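Side-chain contacts in 2'-deoxycytidine 5'-triphosphate deaminase (Agrobacterium tumefaciens, PDB 2R9Q), which probably deaminates dCTP hydrolytically to dUTP and ammonia, a step that supplies precursor for thymidine nucleotides: residues A226-D231 and L239-P244; L315-H320 and F324-G329. One frame throughout, in Å; residues are numbered along the deposited sequence.

Contact 1: residues A226-D231 and L239-P244; sequences AVVDVD and LDFWEP
In the C-terminal domain of this dCTP deaminase, whose family belongs to the dUTPase clan, one aromatic side chain joins two beta sheets: Phe241 bridges them at the ends of the connection from strand 228-229 to strand 242-246, its ring set against Ala226 and Val228. Val228 hydrogen-bonds through its backbone to Pro154 and to Val156 of strand 155-157, and Phe241 through its backbone to Lys222, just after strand 216-221. No direct hydrogen bond joins the two segments, and the ring does most of the bridging. With CG beside its own backbone N and anti to the carbonyl carbon (chi1 -67°), Phe241 reaches out so that its CE1 corner meets two unlike neighbours. Ala226 O lies at the ring edge, in plane, 3.4 Å from CE1 of Phe241. Val228 brings one branch: CG2, the methyl lying beside its backbone N because CG1 is the one anti to it (chi1 180°), comes obliquely to 3.4 Å from Phe241 CE1, tight for two carbons. The Ala226 methyl adds a looser touch, CB to Phe241 CZ at 4.2 Å. One water completes the bridge, accepting from Ala226 N at 3.0 Å and donating to Asp240 O at 2.7 Å; it also sits over one face of the Phe241 ring, toward the rim. At the root of the side chain, Phe241 CB rests on a face of Trp242, and the ring of His236 meets the Phe241 ring at about 85°. A carbonyl at the weakly positive rim of the ring is probably mildly favourable, yet the join remains mostly apolar, its polar backbone groups linked across by a single water.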
ATOM      1  N   ALA B 226      13.443  10.911  -7.055  1.00 62.30           N
ATOM      2  CA  ALA B 226      14.880  10.657  -7.048  1.00 61.20           C
ATOM      3  C   ALA B 226      15.315  10.438  -5.594  1.00 60.67           C
ATOM      4  O   ALA B 226      14.512  10.582  -4.657  1.00 59.98           O
ATOM      5  CB  ALA B 226      15.642  11.840  -7.716  1.00 60.82           C
ATOM      6  N   VAL B 227      16.581  10.058  -5.406  1.00 60.62           N
ATOM      7  CA  VAL B 227      17.127   9.797  -4.086  1.00 60.64           C
ATOM      8  C   VAL B 227      17.518  11.141  -3.480  1.00 60.12           C
ATOM      9  O   VAL B 227      17.932  12.010  -4.200  1.00 59.41           O
ATOM     10  CB  VAL B 227      18.327   8.806  -4.131  1.00 59.92           C
ATOM     11  CG1 VAL B 227      17.900   7.503  -4.752  1.00 58.98           C
ATOM     12  CG2 VAL B 227      19.499   9.410  -4.908  1.00 63.04           C
ATOM     13  N   VAL B 228      17.330  11.326  -2.179  1.00 59.16           N
ATOM     14  CA  VAL B 228      17.751  12.546  -1.545  1.00 59.16           C
ATOM     15  C   VAL B 228      19.086  12.378  -0.861  1.00 59.07           C
ATOM     16  O   VAL B 228      19.181  11.594   0.053  1.00 57.80           O
ATOM     17  CB  VAL B 228      16.750  13.079  -0.506  1.00 58.63           C
ATOM     18  CG1 VAL B 228      17.305  14.376   0.106  1.00 58.48           C
ATOM     19  CG2 VAL B 228      15.418  13.315  -1.133  1.00 56.24           C
ATOM     20  N   ASP B 229      20.099  13.124  -1.317  1.00 59.40           N
ATOM     21  CA  ASP B 229      21.375  13.245  -0.607  1.00 60.27           C
ATOM     22  C   ASP B 229      21.201  14.133   0.635  1.00 60.00           C
ATOM     23  O   ASP B 229      20.932  15.325   0.539  1.00 59.09           O
ATOM     24  CB  ASP B 229      22.489  13.775  -1.527  1.00 60.60           C
ATOM     25  CG  ASP B 229      23.903  13.477  -1.003  1.00 61.28           C
ATOM     26  OD1 ASP B 229      24.147  13.610   0.219  1.00 60.98           O
ATOM     27  OD2 ASP B 229      24.789  13.129  -1.824  1.00 61.52           O
ATOM     28  N   VAL B 230      21.347  13.502   1.796  1.00 60.35           N
ATOM     29  CA  VAL B 230      21.140  14.127   3.091  1.00 60.80           C
ATOM     30  C   VAL B 230      22.242  15.121   3.458  1.00 61.29           C
ATOM     31  O   VAL B 230      22.061  15.964   4.328  1.00 59.53           O
ATOM     32  CB  VAL B 230      20.969  13.057   4.227  1.00 60.35           C
ATOM     33  CG1 VAL B 230      19.862  12.052   3.845  1.00 59.84           C
ATOM     34  CG2 VAL B 230      22.305  12.369   4.590  1.00 58.04           C
ATOM     35  N   ASP B 231      23.385  15.006   2.784  1.00 62.99           N
ATOM     36  CA  ASP B 231      24.465  16.009   2.882  1.00 63.85           C
ATOM     37  C   ASP B 231      24.245  17.245   1.986  1.00 64.33           C
ATOM     38  O   ASP B 231      24.773  18.273   2.266  1.00 64.13           O
ATOM     39  CB  ASP B 231      25.825  15.374   2.606  1.00 63.23           C
ATOM     40  CG  ASP B 231      26.168  14.241   3.570  1.00 62.59           C
ATOM     41  OD1 ASP B 231      25.421  14.000   4.534  1.00 62.54           O
ATOM     42  OD2 ASP B 231      27.201  13.565   3.365  1.00 59.26           O
ATOM     43  N   LEU B 239       9.790  21.257  -5.936  1.00 73.51           N
ATOM     44  CA  LEU B 239       8.648  20.687  -6.655  1.00 73.14           C
ATOM     45  C   LEU B 239       8.790  19.253  -7.167  1.00 71.92           C
ATOM     46  O   LEU B 239       7.809  18.678  -7.641  1.00 70.68           O
ATOM     47  CB  LEU B 239       8.239  21.590  -7.837  1.00 73.89           C
ATOM     48  CG  LEU B 239       7.100  22.607  -7.664  1.00 74.26           C
ATOM     49  CD1 LEU B 239       6.453  22.653  -6.244  1.00 75.22           C
ATOM     50  CD2 LEU B 239       7.580  23.976  -8.094  1.00 73.43           C
ATOM     51  N   ASP B 240       9.960  18.641  -7.071  1.00 71.15           N
ATOM     52  CA  ASP B 240       9.997  17.242  -7.444  1.00 71.15           C
ATOM     53  C   ASP B 240      10.166  16.260  -6.267  1.00 69.52           C
ATOM     54  O   ASP B 240      10.417  15.071  -6.490  1.00 67.40           O
ATOM     55  CB  ASP B 240      10.899  16.988  -8.667  1.00 72.37           C
ATOM     56  CG  ASP B 240      12.313  17.374  -8.447  1.00 74.09           C
ATOM     57  OD1 ASP B 240      12.819  17.106  -7.325  1.00 75.71           O
ATOM     58  OD2 ASP B 240      12.899  17.926  -9.416  1.00 76.60           O
ATOM     59  N   PHE B 241       9.946  16.779  -5.045  1.00 67.54           N
ATOM     60  CA  PHE B 241       9.841  15.994  -3.809  1.00 66.45           C
ATOM     61  C   PHE B 241       8.601  16.279  -2.966  1.00 65.40           C
ATOM     62  O   PHE B 241       8.077  15.394  -2.299  1.00 62.79           O
ATOM     63  CB  PHE B 241      11.073  16.219  -2.943  1.00 65.63           C
ATOM     64  CG  PHE B 241      12.307  15.678  -3.548  1.00 65.10           C
ATOM     65  CD1 PHE B 241      12.555  14.317  -3.504  1.00 63.11           C
ATOM     66  CD2 PHE B 241      13.219  16.518  -4.193  1.00 64.54           C
ATOM     67  CE1 PHE B 241      13.681  13.790  -4.070  1.00 63.35           C
ATOM     68  CE2 PHE B 241      14.355  15.987  -4.789  1.00 65.54           C
ATOM     69  CZ  PHE B 241      14.588  14.620  -4.723  1.00 65.30           C
ATOM     70  N   TRP B 242       8.163  17.531  -2.979  1.00 64.96           N
ATOM     71  CA  TRP B 242       7.063  17.981  -2.144  1.00 64.92           C
ATOM     72  C   TRP B 242       5.983  18.558  -3.043  1.00 65.06           C
ATOM     73  O   TRP B 242       6.299  19.102  -4.089  1.00 65.58           O
ATOM     74  CB  TRP B 242       7.575  19.000  -1.140  1.00 64.46           C
ATOM     75  CG  TRP B 242       8.583  18.468  -0.128  1.00 63.15           C
ATOM     76  CD1 TRP B 242       8.304  17.794   1.030  1.00 63.07           C
ATOM     77  CD2 TRP B 242      10.012  18.576  -0.189  1.00 62.98           C
ATOM     78  NE1 TRP B 242       9.458  17.473   1.690  1.00 62.24           N
ATOM     79  CE2 TRP B 242      10.528  17.947   0.972  1.00 63.31           C
ATOM     80  CE3 TRP B 242      10.914  19.166  -1.101  1.00 63.58           C
ATOM     81  CZ2 TRP B 242      11.921  17.889   1.249  1.00 63.81           C
ATOM     82  CZ3 TRP B 242      12.297  19.099  -0.850  1.00 63.68           C
ATOM     83  CH2 TRP B 242      12.790  18.457   0.326  1.00 64.46           C
ATOM     84  N   GLU B 243       4.726  18.369  -2.669  1.00 65.48           N
ATOM     85  CA  GLU B 243       3.598  18.986  -3.340  1.00 66.80           C
ATOM     86  C   GLU B 243       3.073  20.064  -2.422  1.00 65.85           C
ATOM     87  O   GLU B 243       2.667  19.745  -1.306  1.00 64.71           O
ATOM     88  CB  GLU B 243       2.429  18.030  -3.570  1.00 66.83           C
ATOM     89  CG  GLU B 243       2.736  16.799  -4.356  1.00 69.74           C
ATOM     90  CD  GLU B 243       1.591  15.797  -4.356  1.00 69.68           C
ATOM     91  OE1 GLU B 243       0.611  15.993  -3.578  1.00 73.33           O
ATOM     92  OE2 GLU B 243       1.680  14.811  -5.132  1.00 72.82           O
ATOM     93  N   PRO B 244       3.032  21.327  -2.901  1.00 66.05           N
ATOM     94  CA  PRO B 244       2.456  22.434  -2.111  1.00 66.05           C
ATOM     95  C   PRO B 244       0.963  22.253  -1.931  1.00 64.94           C
ATOM     96  O   PRO B 244       0.314  21.698  -2.800  1.00 64.63           O
ATOM     97  CB  PRO B 244       2.746  23.681  -2.942  1.00 66.49           C
ATOM     98  CG  PRO B 244       3.415  23.236  -4.171  1.00 65.73           C
ATOM     99  CD  PRO B 244       3.530  21.772  -4.213  1.00 65.90           C
TER
HETATM  100  O   HOH W   1      12.229  13.600  -7.786  1.00 34.78           O

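Contact 2: residues L315-H320 and F324-G329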
ATOM      1  N   LEU B 315       5.979  21.626  11.620  1.00 64.51           N
ATOM      2  CA  LEU B 315       5.560  20.360  12.230  1.00 64.62           C
ATOM      3  C   LEU B 315       5.360  19.287  11.162  1.00 63.34           C
ATOM      4  O   LEU B 315       4.781  19.549  10.117  1.00 61.72           O
ATOM      5  CB  LEU B 315       4.221  20.556  12.980  1.00 64.86           C
ATOM      6  CG  LEU B 315       4.150  21.665  14.047  1.00 65.29           C
ATOM      7  CD1 LEU B 315       2.718  22.239  14.170  1.00 64.13           C
ATOM      8  CD2 LEU B 315       4.691  21.220  15.413  1.00 62.00           C
ATOM      9  N   GLU B 316       5.841  18.079  11.427  1.00 62.99           N
ATOM     10  CA  GLU B 316       5.486  16.942  10.591  1.00 63.14           C
ATOM     11  C   GLU B 316       4.330  16.189  11.255  1.00 62.71           C
ATOM     12  O   GLU B 316       4.471  15.642  12.330  1.00 61.07           O
ATOM     13  CB  GLU B 316       6.681  16.019  10.274  1.00 63.43           C
ATOM     14  CG  GLU B 316       7.823  16.678   9.467  1.00 64.65           C
ATOM     15  CD  GLU B 316       8.740  17.492  10.347  1.00 65.68           C
ATOM     16  OE1 GLU B 316       9.138  16.969  11.407  1.00 67.13           O
ATOM     17  OE2 GLU B 316       9.038  18.657  10.005  1.00 63.82           O
ATOM     18  N   VAL B 317       3.193  16.183  10.585  1.00 63.10           N
ATOM     19  CA  VAL B 317       1.982  15.572  11.083  1.00 64.60           C
ATOM     20  C   VAL B 317       1.598  14.401  10.183  1.00 64.98           C
ATOM     21  O   VAL B 317       1.653  14.483   8.948  1.00 64.33           O
ATOM     22  CB  VAL B 317       0.835  16.628  11.151  1.00 65.18           C
ATOM     23  CG1 VAL B 317      -0.474  16.015  11.540  1.00 64.67           C
ATOM     24  CG2 VAL B 317       1.223  17.789  12.035  1.00 63.39           C
ATOM     25  N   ARG B 318       1.273  13.298  10.835  1.00 66.22           N
ATOM     26  CA  ARG B 318       0.752  12.109  10.206  1.00 67.94           C
ATOM     27  C   ARG B 318      -0.478  11.626  10.978  1.00 67.54           C
ATOM     28  O   ARG B 318      -0.537  11.699  12.202  1.00 65.82           O
ATOM     29  CB  ARG B 318       1.783  10.986  10.221  1.00 68.16           C
ATOM     30  CG  ARG B 318       2.963  11.104   9.278  1.00 69.78           C
ATOM     31  CD  ARG B 318       3.897   9.873   9.533  1.00 71.11           C
ATOM     32  NE  ARG B 318       4.663   9.414   8.372  1.00 72.98           N
ATOM     33  CZ  ARG B 318       4.181   8.673   7.364  1.00 72.70           C
ATOM     34  NH1 ARG B 318       4.995   8.324   6.381  1.00 72.83           N
ATOM     35  NH2 ARG B 318       2.899   8.299   7.317  1.00 72.65           N
ATOM     36  N   SER B 319      -1.466  11.143  10.235  1.00 68.26           N
ATOM     37  CA  SER B 319      -2.598  10.460  10.830  1.00 68.31           C
ATOM     38  C   SER B 319      -2.272   8.981  10.944  1.00 69.38           C
ATOM     39  O   SER B 319      -1.511   8.411  10.140  1.00 67.84           O
ATOM     40  CB  SER B 319      -3.878  10.647  10.019  1.00 67.49           C
ATOM     41  OG  SER B 319      -3.782   9.919   8.844  1.00 64.40           O
ATOM     42  N   HIS B 320      -2.878   8.377  11.960  1.00 70.70           N
ATOM     43  CA  HIS B 320      -2.664   6.982  12.269  1.00 72.13           C
ATOM     44  C   HIS B 320      -3.917   6.143  12.065  1.00 71.41           C
ATOM     45  O   HIS B 320      -5.000   6.474  12.554  1.00 70.17           O
ATOM     46  CB  HIS B 320      -2.124   6.878  13.680  1.00 72.89           C
ATOM     47  CG  HIS B 320      -0.820   7.590  13.827  1.00 76.49           C
ATOM     48  ND1 HIS B 320       0.226   7.374  12.952  1.00 76.36           N
ATOM     49  CD2 HIS B 320      -0.410   8.558  14.685  1.00 77.73           C
ATOM     50  CE1 HIS B 320       1.230   8.167  13.276  1.00 79.01           C
ATOM     51  NE2 HIS B 320       0.875   8.895  14.322  1.00 78.77           N
ATOM     52  N   PHE B 324      -8.189  11.557   9.081  1.00 61.00           N
ATOM     53  CA  PHE B 324      -8.592  12.502  10.062  1.00 60.32           C
ATOM     54  C   PHE B 324      -8.645  13.866   9.410  1.00 59.98           C
ATOM     55  O   PHE B 324      -7.713  14.280   8.686  1.00 58.76           O
ATOM     56  CB  PHE B 324      -7.618  12.493  11.245  1.00 60.48           C
ATOM     57  CG  PHE B 324      -8.075  13.334  12.436  1.00 60.27           C
ATOM     58  CD1 PHE B 324      -9.133  12.913  13.242  1.00 60.10           C
ATOM     59  CD2 PHE B 324      -7.440  14.532  12.753  1.00 60.11           C
ATOM     60  CE1 PHE B 324      -9.549  13.663  14.335  1.00 60.26           C
ATOM     61  CE2 PHE B 324      -7.854  15.299  13.840  1.00 59.17           C
ATOM     62  CZ  PHE B 324      -8.914  14.863  14.627  1.00 61.27           C
ATOM     63  N   ILE B 325      -9.752  14.555   9.638  1.00 60.03           N
ATOM     64  CA  ILE B 325      -9.885  15.933   9.217  1.00 60.98           C
ATOM     65  C   ILE B 325      -9.262  16.783  10.305  1.00 60.60           C
ATOM     66  O   ILE B 325      -9.812  16.888  11.363  1.00 59.43           O
ATOM     67  CB  ILE B 325     -11.340  16.376   9.011  1.00 61.36           C
ATOM     68  CG1 ILE B 325     -12.066  15.466   8.022  1.00 61.16           C
ATOM     69  CG2 ILE B 325     -11.374  17.843   8.526  1.00 62.05           C
ATOM     70  CD1 ILE B 325     -13.566  15.361   8.301  1.00 63.18           C
ATOM     71  N   LEU B 326      -8.096  17.357  10.012  1.00 61.09           N
ATOM     72  CA  LEU B 326      -7.396  18.230  10.915  1.00 61.83           C
ATOM     73  C   LEU B 326      -7.895  19.642  10.669  1.00 61.80           C
ATOM     74  O   LEU B 326      -7.969  20.097   9.542  1.00 60.63           O
ATOM     75  CB  LEU B 326      -5.877  18.139  10.720  1.00 61.81           C
ATOM     76  CG  LEU B 326      -4.958  19.009  11.597  1.00 61.26           C
ATOM     77  CD1 LEU B 326      -4.954  18.637  13.080  1.00 57.66           C
ATOM     78  CD2 LEU B 326      -3.536  18.974  11.005  1.00 60.87           C
ATOM     79  N   GLU B 327      -8.228  20.325  11.748  1.00 62.85           N
ATOM     80  CA  GLU B 327      -8.852  21.645  11.661  1.00 64.82           C
ATOM     81  C   GLU B 327      -7.927  22.683  12.283  1.00 64.49           C
ATOM     82  O   GLU B 327      -7.212  22.384  13.258  1.00 64.04           O
ATOM     83  CB  GLU B 327     -10.241  21.641  12.352  1.00 64.68           C
ATOM     84  CG  GLU B 327     -11.265  20.741  11.673  1.00 65.03           C
ATOM     85  CD  GLU B 327     -12.542  20.576  12.483  1.00 67.22           C
ATOM     86  OE1 GLU B 327     -13.287  21.591  12.592  1.00 70.41           O
ATOM     87  OE2 GLU B 327     -12.800  19.435  13.008  1.00 67.92           O
ATOM     88  N   HIS B 328      -7.934  23.874  11.676  1.00 64.75           N
ATOM     89  CA  HIS B 328      -7.217  25.062  12.157  1.00 64.75           C
ATOM     90  C   HIS B 328      -7.460  25.334  13.657  1.00 64.57           C
ATOM     91  O   HIS B 328      -8.577  25.175  14.155  1.00 64.30           O
ATOM     92  CB  HIS B 328      -7.659  26.274  11.331  1.00 64.77           C
ATOM     93  CG  HIS B 328      -7.001  27.566  11.731  1.00 64.95           C
ATOM     94  ND1 HIS B 328      -5.805  27.993  11.193  1.00 65.03           N
ATOM     95  CD2 HIS B 328      -7.374  28.517  12.615  1.00 64.87           C
ATOM     96  CE1 HIS B 328      -5.472  29.157  11.724  1.00 66.21           C
ATOM     97  NE2 HIS B 328      -6.408  29.493  12.594  1.00 65.29           N
ATOM     98  N   GLY B 329      -6.411  25.728  14.372  1.00 64.67           N
ATOM     99  CA  GLY B 329      -6.485  25.905  15.821  1.00 65.36           C
ATOM    100  C   GLY B 329      -6.410  24.626  16.629  1.00 65.41           C
ATOM    101  O   GLY B 329      -6.274  24.676  17.828  1.00 64.90           O
TER
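Ser319, Leu326 and Val317 carry this contact, and all three point their CB atoms at the opposite segment. Val317 meets Leu326 methyl to methyl: Val317 CG1 and Leu326 CD2 stand 4.3 Å apart. Val317 has CG1 anti to N (chi1 175°) and Leu326 has CG anti to N (chi1 180°), which carries both branches out toward the other strand. Nearer the turn, Ser319 CB packs on Phe324 CB at 4.3 Å, a meeting of the first side-chain carbons alone. Successive strands 311-319 and 324-327 thus form a beta-arch: they face each other through side chains without any hydrogen bond between them, the first belonging to a five-stranded antiparallel sheet and the second pairing with strand 252-255. The arch is closest at its base, where the CA atoms of Ser319 and Phe324 are 6.4 Å apart, and opens to 9.8 Å between the CA atoms of Val317 and Leu326. Beyond its CB the Phe324 ring leads away from 315-320 and meets the ring of Phe289, the planes at about 25°. Leu255 and Leu263 both touch Val317 and Leu326, embedding the pair in a wider apolar layer, and Leu255 O also bonds the hydroxyl of Ser319, which satisfies a buried polar group and ties the five-stranded sheet to strand 252-255. Ile325 makes backbone hydrogen bonds with a neighbouring subunit, and Glu327 forms a salt bridge with Lys69 of that same subunit.

Contact 1 is complete before contact 2 begins along the chain, and both lie in the C-terminal domain of the deaminase. Their centres are 22 Å apart, and their nearest atoms about 8 Å, so they do not touch. They share one five-stranded antiparallel sheet: contact 1 uses one of its two outermost strands, 242-246, and contact 2 uses strand 311-319, with strands 216-221 and 261-269 lying between. From that sheet each contact reaches a different neighbour, the three-stranded sheet ending in 228-229 for one and the pair 252-255 with 324-327 for the other. Both come near other subunits of the four-chain assembly, Glu243 against its counterpart in one neighbour and His320 against its counterpart in another.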